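Local structure of caspase-1 subunit p19/18 (1M72) at residues L114-D118 / T119-P123; Y128-A132 / D133-T137; N60-K63 / V64-L68. The protein probably acts as a cysteine protease that takes part in the caspase activation cascade carrying out apoptosis, as a heterotetramer of two p19/18-p12 heterodimers. All coordinates share one frame; numbering follows the deposited sequence.

Contact 1: L114-D118 / T119-P123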
ATOM      1  N   LEU C 114       9.475  15.436   2.100  1.00 16.70           N
ATOM      2  CA  LEU C 114      10.751  14.921   2.547  1.00 21.88           C
ATOM      3  C   LEU C 114      11.759  16.091   2.557  1.00 21.77           C
ATOM      4  O   LEU C 114      11.660  17.017   1.740  1.00 19.93           O
ATOM      5  CB  LEU C 114      11.253  13.804   1.608  1.00 19.90           C
ATOM      6  CG  LEU C 114      10.400  12.543   1.742  1.00 20.73           C
ATOM      7  CD1 LEU C 114      10.839  11.526   0.758  1.00 22.03           C
ATOM      8  CD2 LEU C 114      10.517  12.002   3.144  1.00 19.77           C
ATOM      9  N   TYR C 115      12.727  16.058   3.471  1.00 22.57           N
ATOM     10  CA  TYR C 115      13.738  17.117   3.512  1.00 21.44           C
ATOM     11  C   TYR C 115      15.083  16.670   2.996  1.00 20.65           C
ATOM     12  O   TYR C 115      15.562  15.588   3.307  1.00 22.31           O
ATOM     13  CB  TYR C 115      13.948  17.673   4.941  1.00 22.17           C
ATOM     14  CG  TYR C 115      12.862  18.604   5.437  1.00 22.08           C
ATOM     15  CD1 TYR C 115      11.845  18.123   6.262  1.00 26.42           C
ATOM     16  CD2 TYR C 115      12.816  19.952   5.036  1.00 25.39           C
ATOM     17  CE1 TYR C 115      10.789  18.943   6.686  1.00 27.47           C
ATOM     18  CE2 TYR C 115      11.747  20.812   5.453  1.00 23.73           C
ATOM     19  CZ  TYR C 115      10.744  20.281   6.277  1.00 29.57           C
ATOM     20  OH  TYR C 115       9.687  21.041   6.701  1.00 24.45           O
ATOM     21  N   ALA C 116      15.679  17.513   2.174  1.00 23.28           N
ATOM     22  CA  ALA C 116      17.030  17.297   1.672  1.00 24.59           C
ATOM     23  C   ALA C 116      17.869  18.068   2.709  1.00 26.70           C
ATOM     24  O   ALA C 116      17.364  18.439   3.761  1.00 26.09           O
ATOM     25  CB  ALA C 116      17.186  17.928   0.317  1.00 21.09           C
ATOM     26  N   LYS C 117      19.134  18.345   2.411  1.00 31.99           N
ATOM     27  CA  LYS C 117      19.949  19.083   3.363  1.00 32.76           C
ATOM     28  C   LYS C 117      19.495  20.533   3.436  1.00 34.19           C
ATOM     29  O   LYS C 117      19.422  21.116   4.513  1.00 32.52           O
ATOM     30  CB  LYS C 117      21.422  19.052   2.958  1.00 36.06           C
ATOM     31  CG  LYS C 117      22.295  19.907   3.883  1.00 40.20           C
ATOM     32  CD  LYS C 117      23.760  19.777   3.568  1.00 44.63           C
ATOM     33  CE  LYS C 117      24.113  20.641   2.405  1.00 45.97           C
ATOM     34  NZ  LYS C 117      25.524  20.416   2.004  1.00 50.05           N
ATOM     35  N   ASP C 118      19.157  21.085   2.276  1.00 33.48           N
ATOM     36  CA  ASP C 118      18.751  22.477   2.139  1.00 33.18           C
ATOM     37  C   ASP C 118      17.255  22.802   2.102  1.00 34.70           C
ATOM     38  O   ASP C 118      16.838  23.837   2.602  1.00 38.09           O
ATOM     39  CB  ASP C 118      19.411  23.034   0.874  1.00 32.54           C
ATOM     40  CG  ASP C 118      19.000  22.255  -0.383  1.00 34.49           C
ATOM     41  OD1 ASP C 118      18.565  21.091  -0.259  1.00 32.78           O
ATOM     42  OD2 ASP C 118      19.116  22.793  -1.495  1.00 35.86           O
ATOM     43  N   THR C 119      16.428  21.965   1.496  1.00 34.24           N
ATOM     44  CA  THR C 119      15.016  22.310   1.432  1.00 32.48           C
ATOM     45  C   THR C 119      14.209  21.035   1.228  1.00 32.63           C
ATOM     46  O   THR C 119      14.793  19.963   1.212  1.00 31.15           O
ATOM     47  CB  THR C 119      14.770  23.346   0.279  1.00 35.19           C
ATOM     48  OG1 THR C 119      13.384  23.713   0.242  1.00 35.16           O
ATOM     49  CG2 THR C 119      15.217  22.764  -1.082  1.00 36.09           C
ATOM     50  N   HIS C 120      12.887  21.135   1.095  1.00 29.85           N
ATOM     51  CA  HIS C 120      12.054  19.934   0.939  1.00 32.93           C
ATOM     52  C   HIS C 120      11.549  19.681  -0.487  1.00 29.88           C
ATOM     53  O   HIS C 120      11.528  20.577  -1.319  1.00 29.72           O
ATOM     54  CB  HIS C 120      10.842  20.026   1.859  1.00 34.79           C
ATOM     55  CG  HIS C 120      10.020  21.239   1.600  1.00 41.84           C
ATOM     56  ND1 HIS C 120       9.095  21.301   0.578  1.00 45.36           N
ATOM     57  CD2 HIS C 120      10.091  22.486   2.124  1.00 43.69           C
ATOM     58  CE1 HIS C 120       8.637  22.536   0.479  1.00 46.64           C
ATOM     59  NE2 HIS C 120       9.228  23.274   1.403  1.00 48.61           N
ATOM     60  N   TYR C 121      11.154  18.444  -0.754  1.00 28.24           N
ATOM     61  CA  TYR C 121      10.620  18.064  -2.050  1.00 24.64           C
ATOM     62  C   TYR C 121       9.507  17.035  -1.806  1.00 27.35           C
ATOM     63  O   TYR C 121       9.323  16.522  -0.668  1.00 24.83           O
ATOM     64  CB  TYR C 121      11.720  17.474  -2.921  1.00 26.95           C
ATOM     65  CG  TYR C 121      12.378  16.284  -2.298  1.00 27.92           C
ATOM     66  CD1 TYR C 121      11.945  14.990  -2.586  1.00 24.98           C
ATOM     67  CD2 TYR C 121      13.425  16.443  -1.397  1.00 29.47           C
ATOM     68  CE1 TYR C 121      12.557  13.863  -1.988  1.00 23.19           C
ATOM     69  CE2 TYR C 121      14.037  15.331  -0.797  1.00 28.55           C
ATOM     70  CZ  TYR C 121      13.593  14.044  -1.102  1.00 23.08           C
ATOM     71  OH  TYR C 121      14.198  12.969  -0.502  1.00 22.48           O
ATOM     72  N   LYS C 122       8.733  16.769  -2.857  1.00 23.67           N
ATOM     73  CA  LYS C 122       7.662  15.811  -2.757  1.00 23.11           C
ATOM     74  C   LYS C 122       8.219  14.406  -2.919  1.00 22.00           C
ATOM     75  O   LYS C 122       8.999  14.136  -3.827  1.00 23.05           O
ATOM     76  CB  LYS C 122       6.589  16.069  -3.826  1.00 20.92           C
ATOM     77  CG  LYS C 122       5.807  17.357  -3.587  1.00 24.47           C
ATOM     78  CD  LYS C 122       4.658  17.485  -4.581  1.00 31.41           C
ATOM     79  CE  LYS C 122       4.008  18.916  -4.548  1.00 37.44           C
ATOM     80  NZ  LYS C 122       3.290  19.220  -3.263  1.00 38.12           N
ATOM     81  N   PRO C 123       7.815  13.494  -2.029  1.00 22.83           N
ATOM     82  CA  PRO C 123       8.247  12.087  -2.042  1.00 24.86           C
ATOM     83  C   PRO C 123       8.087  11.469  -3.457  1.00 24.87           C
ATOM     84  O   PRO C 123       8.952  10.691  -3.894  1.00 26.04           O
ATOM     85  CB  PRO C 123       7.307  11.423  -1.033  1.00 24.38           C
ATOM     86  CG  PRO C 123       6.868  12.553  -0.163  1.00 26.08           C
ATOM     87  CD  PRO C 123       6.742  13.722  -1.047  1.00 20.29           C
TER
HETATM   88  O   HOH W   1      16.003  13.727   1.352  1.00 19.95           O
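Tyr115 O and Tyr121 OH are bridged by a water, which donates to Tyr115 O at 2.7 Å and lies in the ring plane of Tyr121. Thr107 OG1 is the second group on that carbonyl oxygen. The hairpin itself is closed by backbone bonds. Leu114 and Tyr121 form the antiparallel hydrogen-bonded pair, N to O in both directions, and at the turn Ala116 N reaches Thr119 O at 2.8 Å. On one face of this small sheet CB of Leu114 sits over the Tyr121 ring, 4.0 Å from its centroid and displaced toward the phenol end, a CH-pi contact. The ring reaches back across Leu114 because CG of Tyr121 is tucked between backbone N and carbonyl carbon (chi1 58°). Farther out, Leu114 CD1 meets Pro123 CB at 4.0 Å. On the other face, CD2 of Tyr115 rests 3.7 Å from His120 CB, and the Tyr115 hydroxyl is bonded to Glu110 OE2. At the turn, OD1 of Asp118 bonds to Ser80 N and only weakly to Thr119 N. The Tyr115 side chain comes within about 4 Å of that of His108, the probable catalytic histidine, and the bonds at Tyr115 OH and Tyr115 O probably limit the movement of this tyrosine.

Contact 2: Y128-A132 / D133-T137; sequences YYFTA and DKCPT
Thr131 and Asp133 lie side by side, and the hydroxyl OG1 of Thr131 donates to OD1 of Asp133 at 2.5 Å; OD1 accepts through its syn lone pair, on the side of the other carboxylate oxygen. The Asp133 carboxylate swings back to it because CG sits between its own backbone N and carbonyl carbon (chi1 54°). Among the backbone bonds, Thr131 O takes two N-H groups, Cys135 N at 2.9 Å and, weakly, Lys134 N. The chain enters this bend straight from a type I beta turn spanning Tyr128 to Thr131. One water closes the bend by donating to Phe130 O and to Cys135 O, 2.8 Å from the latter. Lys134 makes a CH-pi contact: its CE lies over one face of Tyr128, 3.9 Å from the ring centroid, and the bend at chi4 (-74°) carries NZ to a weak bond with Tyr128 OH. Apolar contact is slighter, with Cys135 SG at the edge of the Phe130 ring, 4.2 Å from CD1. The bend lies in the loop between helix 125-128 and strand 143-148, away from the catalytic residues: Tyr129 packs on Ile87 and Ala91 of helix 80-92, Phe130 wedges between that helix and strands 143-148 and 182-186, and Ala132 touches Ile159 of the second subunit.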
ATOM      1  N   TYR C 128       8.968   9.080  -9.639  1.00 21.55           N
ATOM      2  CA  TYR C 128       8.455   9.700 -10.848  1.00 22.19           C
ATOM      3  C   TYR C 128       9.199   9.288 -12.126  1.00 24.03           C
ATOM      4  O   TYR C 128       8.560   8.912 -13.128  1.00 23.73           O
ATOM      5  CB  TYR C 128       8.507  11.233 -10.712  1.00 24.43           C
ATOM      6  CG  TYR C 128       8.186  11.990 -11.985  1.00 25.35           C
ATOM      7  CD1 TYR C 128       6.854  12.114 -12.447  1.00 26.66           C
ATOM      8  CD2 TYR C 128       9.215  12.568 -12.747  1.00 25.10           C
ATOM      9  CE1 TYR C 128       6.566  12.808 -13.660  1.00 26.88           C
ATOM     10  CE2 TYR C 128       8.942  13.254 -13.934  1.00 24.70           C
ATOM     11  CZ  TYR C 128       7.632  13.366 -14.380  1.00 25.91           C
ATOM     12  OH  TYR C 128       7.401  14.038 -15.541  1.00 32.93           O
ATOM     13  N   TYR C 129      10.528   9.377 -12.100  1.00 23.17           N
ATOM     14  CA  TYR C 129      11.369   9.031 -13.255  1.00 24.63           C
ATOM     15  C   TYR C 129      11.541   7.544 -13.569  1.00 24.30           C
ATOM     16  O   TYR C 129      12.259   7.183 -14.513  1.00 24.67           O
ATOM     17  CB  TYR C 129      12.784   9.617 -13.091  1.00 28.30           C
ATOM     18  CG  TYR C 129      12.820  11.113 -12.870  1.00 33.10           C
ATOM     19  CD1 TYR C 129      12.848  11.641 -11.575  1.00 34.33           C
ATOM     20  CD2 TYR C 129      12.808  12.006 -13.955  1.00 34.41           C
ATOM     21  CE1 TYR C 129      12.868  13.011 -11.358  1.00 36.61           C
ATOM     22  CE2 TYR C 129      12.821  13.386 -13.749  1.00 35.44           C
ATOM     23  CZ  TYR C 129      12.850  13.875 -12.445  1.00 36.98           C
ATOM     24  OH  TYR C 129      12.840  15.220 -12.200  1.00 40.14           O
ATOM     25  N   PHE C 130      10.916   6.670 -12.790  1.00 22.83           N
ATOM     26  CA  PHE C 130      11.093   5.267 -13.057  1.00 21.68           C
ATOM     27  C   PHE C 130       9.881   4.568 -13.638  1.00 22.66           C
ATOM     28  O   PHE C 130       9.847   3.345 -13.709  1.00 22.72           O
ATOM     29  CB  PHE C 130      11.591   4.582 -11.800  1.00 19.23           C
ATOM     30  CG  PHE C 130      12.911   5.107 -11.326  1.00 20.55           C
ATOM     31  CD1 PHE C 130      14.097   4.756 -11.992  1.00 18.04           C
ATOM     32  CD2 PHE C 130      12.977   5.991 -10.233  1.00 18.39           C
ATOM     33  CE1 PHE C 130      15.342   5.286 -11.565  1.00 22.25           C
ATOM     34  CE2 PHE C 130      14.214   6.533  -9.788  1.00 21.18           C
ATOM     35  CZ  PHE C 130      15.396   6.188 -10.444  1.00 21.54           C
ATOM     36  N   THR C 131       8.867   5.327 -14.045  1.00 21.66           N
ATOM     37  CA  THR C 131       7.731   4.661 -14.672  1.00 22.70           C
ATOM     38  C   THR C 131       8.240   4.020 -15.998  1.00 23.46           C
ATOM     39  O   THR C 131       9.246   4.464 -16.567  1.00 23.66           O
ATOM     40  CB  THR C 131       6.547   5.643 -14.891  1.00 25.38           C
ATOM     41  OG1 THR C 131       6.976   6.782 -15.660  1.00 27.24           O
ATOM     42  CG2 THR C 131       5.954   6.080 -13.507  1.00 17.49           C
ATOM     43  N   ALA C 132       7.587   2.970 -16.475  1.00 25.05           N
ATOM     44  CA  ALA C 132       8.070   2.258 -17.685  1.00 28.43           C
ATOM     45  C   ALA C 132       8.360   3.113 -18.917  1.00 29.13           C
ATOM     46  O   ALA C 132       9.278   2.822 -19.670  1.00 27.52           O
ATOM     47  CB  ALA C 132       7.109   1.143 -18.072  1.00 26.57           C
ATOM     48  N   ASP C 133       7.570   4.158 -19.139  1.00 29.17           N
ATOM     49  CA  ASP C 133       7.825   5.009 -20.280  1.00 27.66           C
ATOM     50  C   ASP C 133       9.138   5.793 -20.125  1.00 28.78           C
ATOM     51  O   ASP C 133       9.858   5.990 -21.101  1.00 32.17           O
ATOM     52  CB  ASP C 133       6.640   5.945 -20.486  1.00 28.43           C
ATOM     53  CG  ASP C 133       6.304   6.732 -19.238  1.00 30.89           C
ATOM     54  OD1 ASP C 133       6.608   6.255 -18.120  1.00 27.43           O
ATOM     55  OD2 ASP C 133       5.724   7.821 -19.385  1.00 34.52           O
ATOM     56  N   LYS C 134       9.468   6.224 -18.913  1.00 29.02           N
ATOM     57  CA  LYS C 134      10.694   6.996 -18.696  1.00 29.79           C
ATOM     58  C   LYS C 134      11.929   6.125 -18.496  1.00 31.22           C
ATOM     59  O   LYS C 134      13.042   6.560 -18.789  1.00 30.26           O
ATOM     60  CB  LYS C 134      10.528   7.938 -17.493  1.00 30.07           C
ATOM     61  CG  LYS C 134       9.317   8.877 -17.631  1.00 33.95           C
ATOM     62  CD  LYS C 134       9.193   9.902 -16.514  1.00 34.25           C
ATOM     63  CE  LYS C 134       7.776  10.503 -16.465  1.00 37.62           C
ATOM     64  NZ  LYS C 134       7.548  11.454 -17.574  1.00 39.57           N
ATOM     65  N   CYS C 135      11.734   4.906 -17.985  1.00 29.97           N
ATOM     66  CA  CYS C 135      12.830   3.977 -17.749  1.00 28.16           C
ATOM     67  C   CYS C 135      12.454   2.539 -18.235  1.00 29.14           C
ATOM     68  O   CYS C 135      12.206   1.616 -17.428  1.00 30.17           O
ATOM     69  CB  CYS C 135      13.196   3.998 -16.261  1.00 28.52           C
ATOM     70  SG  CYS C 135      14.689   3.097 -15.828  1.00 32.56           S
ATOM     71  N   PRO C 136      12.423   2.344 -19.574  1.00 25.20           N
ATOM     72  CA  PRO C 136      12.093   1.086 -20.249  1.00 23.23           C
ATOM     73  C   PRO C 136      12.932  -0.105 -19.783  1.00 21.02           C
ATOM     74  O   PRO C 136      12.408  -1.191 -19.672  1.00 24.70           O
ATOM     75  CB  PRO C 136      12.332   1.390 -21.740  1.00 24.03           C
ATOM     76  CG  PRO C 136      12.332   2.857 -21.829  1.00 27.33           C
ATOM     77  CD  PRO C 136      12.922   3.338 -20.537  1.00 26.65           C
ATOM     78  N   THR C 137      14.214   0.070 -19.490  1.00 21.32           N
ATOM     79  CA  THR C 137      15.006  -1.090 -19.060  1.00 21.04           C
ATOM     80  C   THR C 137      14.679  -1.683 -17.680  1.00 23.99           C
ATOM     81  O   THR C 137      15.306  -2.671 -17.262  1.00 24.89           O
ATOM     82  CB  THR C 137      16.514  -0.816 -19.179  1.00 21.77           C
ATOM     83  OG1 THR C 137      16.918   0.167 -18.225  1.00 23.22           O
ATOM     84  CG2 THR C 137      16.839  -0.289 -20.613  1.00 23.97           C
TER
HETATM   85  O   HOH W   2      10.222   0.885 -15.529  1.00 26.83           O

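Contact 3: N60-K63 / V64-L68; sequences NLSK and VLKTL
Val64 opens the second half of this helical stretch by sending its N-H to Asn60 O at 3.1 Å, while its CG1, held between backbone N and carbonyl carbon (chi1 74°), leans over the previous turn to within 3.4 Å of Leu61 O. The same methyl lies 4.2 Å from CD1 of Leu61. One residue on, Leu65 N binds Leu61 O in a nearly straight bond, N-H...O 166°, and the two leucine side chains cross each other one turn apart. The Leu65 branch that does the touching is CD1, 3.5 Å from Leu61 CG, which is tighter than usual van der Waals contact. Lys66 gives its N-H chiefly to Ser62 O, with a weak second bond to Lys63 O. Its extended chain runs back along the helix, so that CE comes 3.6 Å from Ser62 OG, and a water joins the two ends, accepting a weak bond from NZ and hydrogen-bonded to Ser62 OG. Thr67 is held twice: its N bonds to Lys63 O, and its OG1 turns back along the helix to donate to Val64 O at 2.8 Å. That carbonyl also receives a weak bond from Leu68 N, which has another weak bond to Leu65 O, where the helix runs out. Leu68 O is then taken by Arg32. The helix is the crossover of the beta-alpha-beta unit between strands 31-39 and 70-76. Leu61 and Leu65 pack on the central sheet, on Ile37 and Ala104 and on Ala35, Leu102, Phe70 and Val72 respectively; Val64 meets Leu212 and Arg213 of helix 203-215, which also supplies the arginine bound to Asn60 OD1.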
ATOM      1  N   ASN C  60      23.565  -0.582   8.471  1.00 26.78           N
ATOM      2  CA  ASN C  60      22.796  -1.806   8.572  1.00 29.87           C
ATOM      3  C   ASN C  60      22.087  -2.153   7.229  1.00 27.86           C
ATOM      4  O   ASN C  60      22.150  -3.273   6.763  1.00 25.33           O
ATOM      5  CB  ASN C  60      21.787  -1.563   9.693  1.00 37.53           C
ATOM      6  CG  ASN C  60      21.098  -2.807  10.181  1.00 47.27           C
ATOM      7  OD1 ASN C  60      21.414  -3.949   9.771  1.00 54.07           O
ATOM      8  ND2 ASN C  60      20.127  -2.601  11.092  1.00 49.28           N
ATOM      9  N   LEU C  61      21.432  -1.185   6.594  1.00 28.31           N
ATOM     10  CA  LEU C  61      20.703  -1.483   5.358  1.00 27.41           C
ATOM     11  C   LEU C  61      21.695  -1.793   4.224  1.00 26.31           C
ATOM     12  O   LEU C  61      21.507  -2.698   3.424  1.00 24.24           O
ATOM     13  CB  LEU C  61      19.777  -0.305   4.989  1.00 21.24           C
ATOM     14  CG  LEU C  61      18.945  -0.523   3.721  1.00 21.57           C
ATOM     15  CD1 LEU C  61      17.989  -1.723   3.887  1.00 17.58           C
ATOM     16  CD2 LEU C  61      18.176   0.726   3.405  1.00 21.83           C
ATOM     17  N   SER C  62      22.750  -1.010   4.173  1.00 28.49           N
ATOM     18  CA  SER C  62      23.791  -1.198   3.189  1.00 31.25           C
ATOM     19  C   SER C  62      24.368  -2.619   3.311  1.00 31.90           C
ATOM     20  O   SER C  62      24.551  -3.313   2.320  1.00 29.63           O
ATOM     21  CB  SER C  62      24.901  -0.165   3.427  1.00 31.43           C
ATOM     22  OG  SER C  62      26.042  -0.460   2.643  1.00 40.12           O
ATOM     23  N   LYS C  63      24.649  -3.051   4.538  1.00 31.98           N
ATOM     24  CA  LYS C  63      25.211  -4.371   4.728  1.00 32.54           C
ATOM     25  C   LYS C  63      24.279  -5.510   4.289  1.00 31.03           C
ATOM     26  O   LYS C  63      24.707  -6.461   3.612  1.00 28.34           O
ATOM     27  CB  LYS C  63      25.608  -4.574   6.190  1.00 36.74           C
ATOM     28  CG  LYS C  63      25.983  -6.015   6.521  1.00 43.53           C
ATOM     29  CD  LYS C  63      26.780  -6.148   7.850  1.00 48.14           C
ATOM     30  CE  LYS C  63      27.159  -7.637   8.124  1.00 48.47           C
ATOM     31  NZ  LYS C  63      28.077  -7.814   9.296  1.00 50.80           N
ATOM     32  N   VAL C  64      23.014  -5.437   4.675  1.00 26.87           N
ATOM     33  CA  VAL C  64      22.135  -6.508   4.273  1.00 27.34           C
ATOM     34  C   VAL C  64      21.844  -6.491   2.762  1.00 26.39           C
ATOM     35  O   VAL C  64      21.790  -7.546   2.132  1.00 28.55           O
ATOM     36  CB  VAL C  64      20.836  -6.523   5.101  1.00 28.39           C
ATOM     37  CG1 VAL C  64      19.894  -5.359   4.667  1.00 24.82           C
ATOM     38  CG2 VAL C  64      20.172  -7.894   4.948  1.00 29.24           C
ATOM     39  N   LEU C  65      21.693  -5.316   2.161  1.00 26.25           N
ATOM     40  CA  LEU C  65      21.438  -5.273   0.733  1.00 26.76           C
ATOM     41  C   LEU C  65      22.656  -5.803  -0.078  1.00 29.63           C
ATOM     42  O   LEU C  65      22.498  -6.332  -1.180  1.00 30.76           O
ATOM     43  CB  LEU C  65      21.051  -3.854   0.307  1.00 26.15           C
ATOM     44  CG  LEU C  65      19.800  -3.315   1.018  1.00 26.28           C
ATOM     45  CD1 LEU C  65      19.540  -1.885   0.593  1.00 26.24           C
ATOM     46  CD2 LEU C  65      18.587  -4.199   0.682  1.00 26.03           C
ATOM     47  N   LYS C  66      23.861  -5.688   0.459  1.00 30.26           N
ATOM     48  CA  LYS C  66      25.023  -6.201  -0.253  1.00 31.89           C
ATOM     49  C   LYS C  66      24.977  -7.720  -0.248  1.00 31.05           C
ATOM     50  O   LYS C  66      25.230  -8.354  -1.262  1.00 32.95           O
ATOM     51  CB  LYS C  66      26.334  -5.720   0.396  1.00 34.20           C
ATOM     52  CG  LYS C  66      26.697  -4.323   0.018  1.00 36.93           C
ATOM     53  CD  LYS C  66      27.895  -3.806   0.813  1.00 38.86           C
ATOM     54  CE  LYS C  66      28.148  -2.347   0.445  1.00 38.44           C
ATOM     55  NZ  LYS C  66      29.369  -1.768   1.070  1.00 47.40           N
ATOM     56  N   THR C  67      24.631  -8.309   0.886  1.00 28.79           N
ATOM     57  CA  THR C  67      24.568  -9.760   0.949  1.00 29.44           C
ATOM     58  C   THR C  67      23.497 -10.318  -0.012  1.00 29.74           C
ATOM     59  O   THR C  67      23.547 -11.482  -0.403  1.00 28.50           O
ATOM     60  CB  THR C  67      24.275 -10.230   2.396  1.00 30.80           C
ATOM     61  OG1 THR C  67      22.896 -10.024   2.702  1.00 34.30           O
ATOM     62  CG2 THR C  67      25.101  -9.423   3.397  1.00 31.13           C
ATOM     63  N   LEU C  68      22.536  -9.474  -0.388  1.00 29.17           N
ATOM     64  CA  LEU C  68      21.449  -9.868  -1.269  1.00 27.82           C
ATOM     65  C   LEU C  68      21.832  -9.600  -2.713  1.00 27.14           C
ATOM     66  O   LEU C  68      21.055  -9.862  -3.617  1.00 26.43           O
ATOM     67  CB  LEU C  68      20.159  -9.106  -0.898  1.00 28.26           C
ATOM     68  CG  LEU C  68      19.475  -9.547   0.419  1.00 31.20           C
ATOM     69  CD1 LEU C  68      18.315  -8.636   0.751  1.00 27.31           C
ATOM     70  CD2 LEU C  68      18.944 -10.990   0.289  1.00 28.39           C
TER
HETATM   71  O   HOH W   3      28.134   1.422   1.223  1.00 38.88           O

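Contact 3 lies deepest, its centre about 13 Å from the centre of the chain, against about 16 Å for contact 1 and 18 Å for contact 2. It is also the most regular: successive helical bonds, with buried leucines turned onto the central sheet and exposed lysines. Contact 1 is a hairpin of a small separate sheet near the probable catalytic residues, and its chemistry mixes strand pairing, a ring face and a water. Contact 2 has no strand pairing and is held by a carbonyl that takes two N-H groups, together with side-chain and water links, at a bend that reaches the second subunit. Contacts 1 and 2 both pack against helix 80-92, whereas contact 3 lies between the central sheet and helix 203-215.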